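Local coordinates for protein linoleate 11-lipoxygenase (Gaeumannomyces graminis, PDB 5FX8) that uses a catalytic manganese ion to oxygenate linoleic and alpha-linolenic acids to their 11S- and 13R-hydroperoxides, at residues T118-I122 with E526-V530; A499-P505 with A521-N525. All coordinates share one frame; numbering follows the deposited sequence.

Interaction 1 (T118-I122 with E526-V530). With NAG (2-acetamido-2-deoxy-beta-D-glucopyranose), chain K.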
ATOM      1  N   THR A 118      10.891 -11.623 -14.514  1.00 20.93           N
ATOM      2  CA  THR A 118      10.148 -12.820 -14.151  1.00 19.46           C
ATOM      3  C   THR A 118       9.641 -13.543 -15.389  1.00 22.60           C
ATOM      4  O   THR A 118       9.749 -14.770 -15.496  1.00 22.99           O
ATOM      5  CB  THR A 118       8.983 -12.437 -13.242  1.00 18.12           C
ATOM      6  OG1 THR A 118       9.478 -11.733 -12.098  1.00 19.12           O
ATOM      7  CG2 THR A 118       8.230 -13.661 -12.804  1.00 18.77           C
ATOM      8  N   PHE A 119       9.067 -12.793 -16.332  1.00 21.84           N
ATOM      9  CA  PHE A 119       8.506 -13.425 -17.520  1.00 22.93           C
ATOM     10  C   PHE A 119       9.598 -14.040 -18.381  1.00 24.18           C
ATOM     11  O   PHE A 119       9.406 -15.112 -18.966  1.00 29.27           O
ATOM     12  CB  PHE A 119       7.697 -12.409 -18.325  1.00 21.51           C
ATOM     13  CG  PHE A 119       6.917 -13.006 -19.470  1.00 25.07           C
ATOM     14  CD1 PHE A 119       5.952 -13.976 -19.250  1.00 22.59           C
ATOM     15  CD2 PHE A 119       7.124 -12.561 -20.771  1.00 25.06           C
ATOM     16  CE1 PHE A 119       5.224 -14.493 -20.301  1.00 21.97           C
ATOM     17  CE2 PHE A 119       6.396 -13.075 -21.808  1.00 23.74           C
ATOM     18  CZ  PHE A 119       5.447 -14.043 -21.570  1.00 23.30           C
ATOM     19  N   ALA A 120      10.745 -13.373 -18.482  1.00 21.31           N
ATOM     20  CA  ALA A 120      11.832 -13.974 -19.233  1.00 19.97           C
ATOM     21  C   ALA A 120      12.239 -15.303 -18.617  1.00 24.20           C
ATOM     22  O   ALA A 120      12.438 -16.288 -19.331  1.00 28.15           O
ATOM     23  CB  ALA A 120      13.009 -13.009 -19.310  1.00 23.22           C
ATOM     24  N   ASP A 121      12.302 -15.369 -17.290  1.00 25.08           N
ATOM     25  CA  ASP A 121      12.658 -16.613 -16.620  1.00 26.54           C
ATOM     26  C   ASP A 121      11.625 -17.712 -16.863  1.00 27.89           C
ATOM     27  O   ASP A 121      11.970 -18.836 -17.255  1.00 29.76           O
ATOM     28  CB  ASP A 121      12.825 -16.341 -15.133  1.00 28.29           C
ATOM     29  CG  ASP A 121      13.259 -17.556 -14.370  1.00 37.20           C
ATOM     30  OD1 ASP A 121      14.459 -17.889 -14.425  1.00 42.63           O
ATOM     31  OD2 ASP A 121      12.404 -18.176 -13.705  1.00 40.04           O
ATOM     32  N   ILE A 122      10.351 -17.416 -16.622  1.00 28.10           N
ATOM     33  CA  ILE A 122       9.315 -18.423 -16.817  1.00 26.49           C
ATOM     34  C   ILE A 122       9.331 -18.921 -18.250  1.00 31.03           C
ATOM     35  O   ILE A 122       9.353 -20.131 -18.510  1.00 28.70           O
ATOM     36  CB  ILE A 122       7.942 -17.852 -16.440  1.00 25.43           C
ATOM     37  CG1 ILE A 122       7.914 -17.506 -14.957  1.00 25.38           C
ATOM     38  CG2 ILE A 122       6.877 -18.820 -16.745  1.00 25.40           C
ATOM     39  CD1 ILE A 122       6.574 -17.028 -14.511  1.00 23.11           C
ATOM     40  N   GLU A 526       1.133 -17.719 -18.493  1.00 19.25           N
ATOM     41  CA  GLU A 526       2.352 -17.136 -17.946  1.00 23.11           C
ATOM     42  C   GLU A 526       2.317 -15.612 -17.970  1.00 19.89           C
ATOM     43  O   GLU A 526       2.656 -14.958 -16.983  1.00 21.62           O
ATOM     44  CB  GLU A 526       3.561 -17.656 -18.720  1.00 23.87           C
ATOM     45  CG  GLU A 526       3.771 -19.161 -18.624  1.00 26.48           C
ATOM     46  CD  GLU A 526       2.795 -19.987 -19.453  1.00 29.05           C
ATOM     47  OE1 GLU A 526       1.980 -19.423 -20.214  1.00 31.98           O
ATOM     48  OE2 GLU A 526       2.845 -21.225 -19.332  1.00 34.46           O
ATOM     49  N   ARG A 527       1.914 -15.034 -19.095  1.00 21.88           N
ATOM     50  CA  ARG A 527       1.897 -13.585 -19.224  1.00 22.80           C
ATOM     51  C   ARG A 527       0.854 -12.970 -18.300  1.00 21.81           C
ATOM     52  O   ARG A 527       1.094 -11.938 -17.658  1.00 19.75           O
ATOM     53  CB  ARG A 527       1.626 -13.220 -20.679  1.00 20.99           C
ATOM     54  CG  ARG A 527       1.290 -11.784 -20.893  1.00 26.42           C
ATOM     55  CD  ARG A 527       2.402 -11.085 -21.574  1.00 30.52           C
ATOM     56  NE  ARG A 527       2.539 -11.583 -22.931  1.00 38.40           N
ATOM     57  CZ  ARG A 527       3.404 -11.106 -23.817  1.00 40.05           C
ATOM     58  NH1 ARG A 527       4.216 -10.111 -23.489  1.00 37.91           N
ATOM     59  NH2 ARG A 527       3.449 -11.626 -25.033  1.00 39.19           N
ATOM     60  N   GLN A 528      -0.310 -13.604 -18.218  1.00 17.41           N
ATOM     61  CA  GLN A 528      -1.379 -13.079 -17.401  1.00 16.34           C
ATOM     62  C   GLN A 528      -1.029 -13.172 -15.926  1.00 18.94           C
ATOM     63  O   GLN A 528      -1.357 -12.268 -15.153  1.00 20.34           O
ATOM     64  CB  GLN A 528      -2.666 -13.830 -17.722  1.00 18.47           C
ATOM     65  CG  GLN A 528      -3.038 -13.741 -19.171  1.00 18.67           C
ATOM     66  CD  GLN A 528      -4.126 -14.687 -19.593  1.00 20.05           C
ATOM     67  OE1 GLN A 528      -4.189 -15.833 -19.159  1.00 26.14           O
ATOM     68  NE2 GLN A 528      -4.996 -14.210 -20.461  1.00 22.23           N
ATOM     69  N   ALA A 529      -0.343 -14.251 -15.535  1.00 19.05           N
ATOM     70  CA  ALA A 529       0.080 -14.453 -14.159  1.00 17.42           C
ATOM     71  C   ALA A 529       1.131 -13.437 -13.753  1.00 17.74           C
ATOM     72  O   ALA A 529       1.077 -12.876 -12.652  1.00 15.87           O
ATOM     73  CB  ALA A 529       0.626 -15.862 -13.990  1.00 16.78           C
ATOM     74  N   VAL A 530       2.106 -13.200 -14.628  1.00 17.55           N
ATOM     75  CA  VAL A 530       3.080 -12.149 -14.367  1.00 15.90           C
ATOM     76  C   VAL A 530       2.386 -10.806 -14.275  1.00 15.28           C
ATOM     77  O   VAL A 530       2.806  -9.927 -13.519  1.00 20.37           O
ATOM     78  CB  VAL A 530       4.176 -12.157 -15.449  1.00 16.17           C
ATOM     79  CG1 VAL A 530       5.125 -11.034 -15.258  1.00 16.66           C
ATOM     80  CG2 VAL A 530       4.933 -13.434 -15.368  1.00 17.62           C
TER
HETATM   81  C1  NAG K1009       7.536  -5.097 -19.149  1.00 17.55           C
HETATM   82  C2  NAG K1009       6.166  -5.656 -18.872  1.00 16.54           C
HETATM   83  C3  NAG K1009       5.125  -4.928 -19.706  1.00 17.55           C
HETATM   84  C4  NAG K1009       5.213  -3.439 -19.437  1.00 16.74           C
HETATM   85  C5  NAG K1009       6.623  -2.980 -19.727  1.00 14.37           C
HETATM   86  C6  NAG K1009       6.850  -1.534 -19.406  1.00 14.71           C
HETATM   87  C7  NAG K1009       5.561  -7.981 -18.385  1.00 21.99           C
HETATM   88  C8  NAG K1009       5.688  -9.399 -18.823  1.00 20.23           C
HETATM   89  N2  NAG K1009       6.157  -7.076 -19.158  1.00 20.38           N
HETATM   90  O3  NAG K1009       3.827  -5.357 -19.338  1.00 19.45           O
HETATM   91  O4  NAG K1009       4.281  -2.738 -20.248  1.00 18.29           O
HETATM   92  O5  NAG K1009       7.539  -3.720 -18.915  1.00 16.54           O
HETATM   93  O6  NAG K1009       8.218  -1.230 -19.623  1.00 17.46           O
HETATM   94  O7  NAG K1009       4.933  -7.668 -17.395  1.00 24.79           O
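Phe-119 and Val-530 meet where the C-terminal end of the long helix 86-124 packs, roughly antiparallel at 150°, against the first turn of helix 526-539, beside a glycan carried by the protein. The two local axes approach to 10.0 Å, and the Phe-119 ring bridges much of that gap. With CG anti to the backbone N (chi1 -172°), its CE1 reaches Arg-527 N at 3.6 Å. Phe-119 CZ and CE2 lie over one face of the Arg-527 guanidinium, the two planes 26° apart, with CE2 4.0 Å from NH1. Val-530 CG2 fills the middle of the interface, 4.0 Å from both Phe-119 CD1 and Ile-122 CD1. Toward the start of helix 526-539, Ile-122 CG2 rests against Glu-526 CG at 3.6 Å. The acetamide methyl of the sugar, C8, sits 3.7 Å from Phe-119 CB and also touches Val-530 CG1. The same sugar is hydrogen-bonded to Tyr-112 of the second subunit, and Arg-527 packs on Ala-105 of that subunit. Thr-118 OG1 bonds Glu-114 O, one turn earlier in its own helix, and Glu-526 OE2 bonds Phe-128 N. No hydrogen bond joins the two segments, which meet through apolar side chains and the Arg-527 guanidinium laid against the Phe-119 ring.

Interaction 2 (A499-P505 with A521-N525)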
ATOM      1  N   ALA A 499      -8.687 -13.519 -12.126  1.00 13.27           N
ATOM      2  CA  ALA A 499      -9.746 -13.908 -13.035  1.00 13.12           C
ATOM      3  C   ALA A 499      -9.707 -15.410 -13.273  1.00 16.91           C
ATOM      4  O   ALA A 499      -8.662 -16.044 -13.142  1.00 14.34           O
ATOM      5  CB  ALA A 499      -9.622 -13.170 -14.374  1.00 13.20           C
ATOM      6  N   LEU A 500     -10.848 -15.971 -13.656  1.00 16.14           N
ATOM      7  CA  LEU A 500     -10.905 -17.357 -14.106  1.00 17.91           C
ATOM      8  C   LEU A 500     -11.036 -17.397 -15.623  1.00 18.68           C
ATOM      9  O   LEU A 500     -11.807 -16.632 -16.208  1.00 18.20           O
ATOM     10  CB  LEU A 500     -12.066 -18.104 -13.463  1.00 17.05           C
ATOM     11  CG  LEU A 500     -12.199 -17.973 -11.947  1.00 17.61           C
ATOM     12  CD1 LEU A 500     -13.343 -18.845 -11.481  1.00 21.45           C
ATOM     13  CD2 LEU A 500     -10.911 -18.368 -11.249  1.00 15.69           C
ATOM     14  N   TYR A 501     -10.291 -18.301 -16.251  1.00 18.21           N
ATOM     15  CA  TYR A 501     -10.106 -18.309 -17.691  1.00 16.94           C
ATOM     16  C   TYR A 501     -10.773 -19.503 -18.356  1.00 19.64           C
ATOM     17  O   TYR A 501     -10.578 -19.731 -19.542  1.00 20.80           O
ATOM     18  CB  TYR A 501      -8.609 -18.247 -18.019  1.00 20.11           C
ATOM     19  CG  TYR A 501      -7.992 -16.897 -17.684  1.00 20.58           C
ATOM     20  CD1 TYR A 501      -7.517 -16.636 -16.407  1.00 19.21           C
ATOM     21  CD2 TYR A 501      -7.917 -15.871 -18.634  1.00 18.39           C
ATOM     22  CE1 TYR A 501      -6.976 -15.436 -16.084  1.00 15.77           C
ATOM     23  CE2 TYR A 501      -7.371 -14.653 -18.313  1.00 18.28           C
ATOM     24  CZ  TYR A 501      -6.913 -14.454 -17.023  1.00 19.72           C
ATOM     25  OH  TYR A 501      -6.368 -13.278 -16.627  1.00 27.14           O
ATOM     26  N   ALA A 502     -11.587 -20.244 -17.629  1.00 20.91           N
ATOM     27  CA  ALA A 502     -12.317 -21.353 -18.194  1.00 18.37           C
ATOM     28  C   ALA A 502     -13.680 -21.381 -17.533  1.00 19.65           C
ATOM     29  O   ALA A 502     -13.819 -20.967 -16.381  1.00 23.13           O
ATOM     30  CB  ALA A 502     -11.585 -22.686 -17.978  1.00 18.96           C
ATOM     31  N   PRO A 503     -14.704 -21.844 -18.239  1.00 21.56           N
ATOM     32  CA  PRO A 503     -16.068 -21.758 -17.708  1.00 20.47           C
ATOM     33  C   PRO A 503     -16.243 -22.565 -16.440  1.00 19.25           C
ATOM     34  O   PRO A 503     -15.608 -23.601 -16.239  1.00 24.32           O
ATOM     35  CB  PRO A 503     -16.922 -22.335 -18.843  1.00 18.61           C
ATOM     36  CG  PRO A 503     -16.118 -22.141 -20.025  1.00 20.10           C
ATOM     37  CD  PRO A 503     -14.697 -22.323 -19.627  1.00 17.66           C
ATOM     38  N   ILE A 504     -17.151 -22.082 -15.601  1.00 19.37           N
ATOM     39  CA  ILE A 504     -17.477 -22.771 -14.353  1.00 18.69           C
ATOM     40  C   ILE A 504     -17.980 -24.163 -14.676  1.00 19.47           C
ATOM     41  O   ILE A 504     -18.966 -24.295 -15.423  1.00 24.60           O
ATOM     42  CB  ILE A 504     -18.540 -21.993 -13.561  1.00 19.92           C
ATOM     43  CG1 ILE A 504     -18.043 -20.604 -13.174  1.00 18.16           C
ATOM     44  CG2 ILE A 504     -18.996 -22.789 -12.360  1.00 17.89           C
ATOM     45  CD1 ILE A 504     -16.758 -20.624 -12.508  1.00 18.87           C
ATOM     46  N   PRO A 505     -17.389 -25.215 -14.110  1.00 20.97           N
ATOM     47  CA  PRO A 505     -17.825 -26.582 -14.426  1.00 20.43           C
ATOM     48  C   PRO A 505     -19.316 -26.815 -14.225  1.00 21.86           C
ATOM     49  O   PRO A 505     -19.980 -26.149 -13.428  1.00 18.91           O
ATOM     50  CB  PRO A 505     -17.001 -27.445 -13.467  1.00 21.54           C
ATOM     51  CG  PRO A 505     -15.780 -26.609 -13.165  1.00 20.50           C
ATOM     52  CD  PRO A 505     -16.254 -25.192 -13.167  1.00 20.20           C
ATOM     53  N   ALA A 521      -6.305 -24.730 -16.893  1.00 24.20           N
ATOM     54  CA  ALA A 521      -7.167 -24.055 -17.849  1.00 22.65           C
ATOM     55  C   ALA A 521      -7.980 -22.959 -17.196  1.00 22.38           C
ATOM     56  O   ALA A 521      -8.418 -22.031 -17.874  1.00 25.51           O
ATOM     57  CB  ALA A 521      -8.087 -25.053 -18.531  1.00 23.96           C
ATOM     58  N   TRP A 522      -8.209 -23.044 -15.899  1.00 21.76           N
ATOM     59  CA  TRP A 522      -8.953 -21.978 -15.253  1.00 20.94           C
ATOM     60  C   TRP A 522      -8.042 -20.835 -14.860  1.00 18.63           C
ATOM     61  O   TRP A 522      -8.509 -19.718 -14.666  1.00 20.57           O
ATOM     62  CB  TRP A 522      -9.709 -22.535 -14.048  1.00 18.25           C
ATOM     63  CG  TRP A 522     -10.970 -23.323 -14.424  1.00 19.11           C
ATOM     64  CD1 TRP A 522     -12.244 -22.836 -14.489  1.00 18.09           C
ATOM     65  CD2 TRP A 522     -11.061 -24.712 -14.789  1.00 21.58           C
ATOM     66  NE1 TRP A 522     -13.120 -23.827 -14.864  1.00 21.49           N
ATOM     67  CE2 TRP A 522     -12.418 -24.986 -15.062  1.00 21.47           C
ATOM     68  CE3 TRP A 522     -10.131 -25.751 -14.917  1.00 24.30           C
ATOM     69  CZ2 TRP A 522     -12.863 -26.255 -15.453  1.00 18.56           C
ATOM     70  CZ3 TRP A 522     -10.583 -27.017 -15.305  1.00 20.19           C
ATOM     71  CH2 TRP A 522     -11.926 -27.247 -15.569  1.00 20.01           C
ATOM     72  N   LEU A 523      -6.802 -21.070 -14.811  1.00 20.07           N
ATOM     73  CA  LEU A 523      -5.853 -20.142 -14.236  1.00 20.56           C
ATOM     74  C   LEU A 523      -5.221 -19.288 -15.319  1.00 19.60           C
ATOM     75  O   LEU A 523      -5.253 -19.639 -16.489  1.00 28.64           O
ATOM     76  CB  LEU A 523      -4.777 -20.920 -13.475  1.00 21.50           C
ATOM     77  CG  LEU A 523      -5.236 -21.602 -12.194  1.00 19.77           C
ATOM     78  CD1 LEU A 523      -4.105 -22.339 -11.579  1.00 21.61           C
ATOM     79  CD2 LEU A 523      -5.698 -20.527 -11.243  1.00 18.10           C
ATOM     80  N   PRO A 524      -4.629 -18.152 -14.978  1.00 18.68           N
ATOM     81  CA  PRO A 524      -3.976 -17.350 -16.013  1.00 20.92           C
ATOM     82  C   PRO A 524      -2.791 -18.075 -16.634  1.00 21.86           C
ATOM     83  O   PRO A 524      -2.180 -18.960 -16.034  1.00 24.46           O
ATOM     84  CB  PRO A 524      -3.521 -16.105 -15.249  1.00 19.63           C
ATOM     85  CG  PRO A 524      -3.454 -16.543 -13.830  1.00 16.08           C
ATOM     86  CD  PRO A 524      -4.608 -17.455 -13.682  1.00 19.16           C
ATOM     87  N   ASN A 525      -2.458 -17.681 -17.854  1.00 22.22           N
ATOM     88  CA  ASN A 525      -1.256 -18.194 -18.483  1.00 21.43           C
ATOM     89  C   ASN A 525      -0.044 -17.426 -17.958  1.00 19.70           C
ATOM     90  O   ASN A 525      -0.161 -16.560 -17.100  1.00 20.68           O
ATOM     91  CB  ASN A 525      -1.382 -18.112 -19.994  1.00 19.24           C
ATOM     92  CG  ASN A 525      -1.475 -16.702 -20.486  1.00 22.75           C
ATOM     93  OD1 ASN A 525      -0.767 -15.821 -20.025  1.00 22.57           O
ATOM     94  ND2 ASN A 525      -2.348 -16.479 -21.443  1.00 26.53           N
TER
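Ala-521 opens the returning arm of a long irregular loop, the connection between helices 485-490 and 526-539, which folds back on itself. Its carbonyl O packs against the Ala-502 methyl. Trp-522 makes the larger part of this segment's contact and uses both its backbone and its indole. Its carbonyl O accepts the backbone N-H of Tyr-501 at 2.8 Å, with the donor 35° above the carbonyl plane, and the CA-H of Leu-500 approaches the same oxygen. Holding CG beside the backbone N (chi1 -77°), the side chain lays its indole along residues 502-505. The methyl of Ala-502 sits over one face in a CH-pi contact, CB lying 3.5 Å from the centroid of the five-membered ring and 7° off its normal. At the edge, NE1 donates to Pro-503 O, so the indole nitrogen is satisfied by the main chain, and Pro-505 CG touches CZ2 at 3.7 Å. Leu-273 of helix 268-305 also packs on this indole. Leu-523 leaves the backbone away from 499-505, and its side chain touches Phe-134 and Pro-494. The Pro-524 and Tyr-501 side chains cross at about a right angle, Pro-524 CB 3.6 Å from Tyr-501 CE1, and Pro-524 also packs on Ala-529. Asn-525 takes the N-cap position of helix 526-539: its side chain caps a backbone N of that helix, while its own backbone N bonds Gln-528 OE1.

How the interactions relate
From the N terminus, the chain first lays down residues 118-122 near the end of helix 86-124, and some 400 residues pass before 526-530 returns to close interaction 1. Nested inside that large loop, interaction 2 closes a short one: residues 499-505 are met again by 521-525 after 15 intervening residues, part of which is not modelled and the rest without helix or strand. Since 525 is followed directly by 526, the second segments are continuous, and the loop leads straight into helix 526-539. The centres are about 17 Å apart, yet the contacts touch, with Gln-528 NE2 3.2 Å from Tyr-501 CE2. Together they tie helix 526-539 to helix 86-124 and to its own preceding loop.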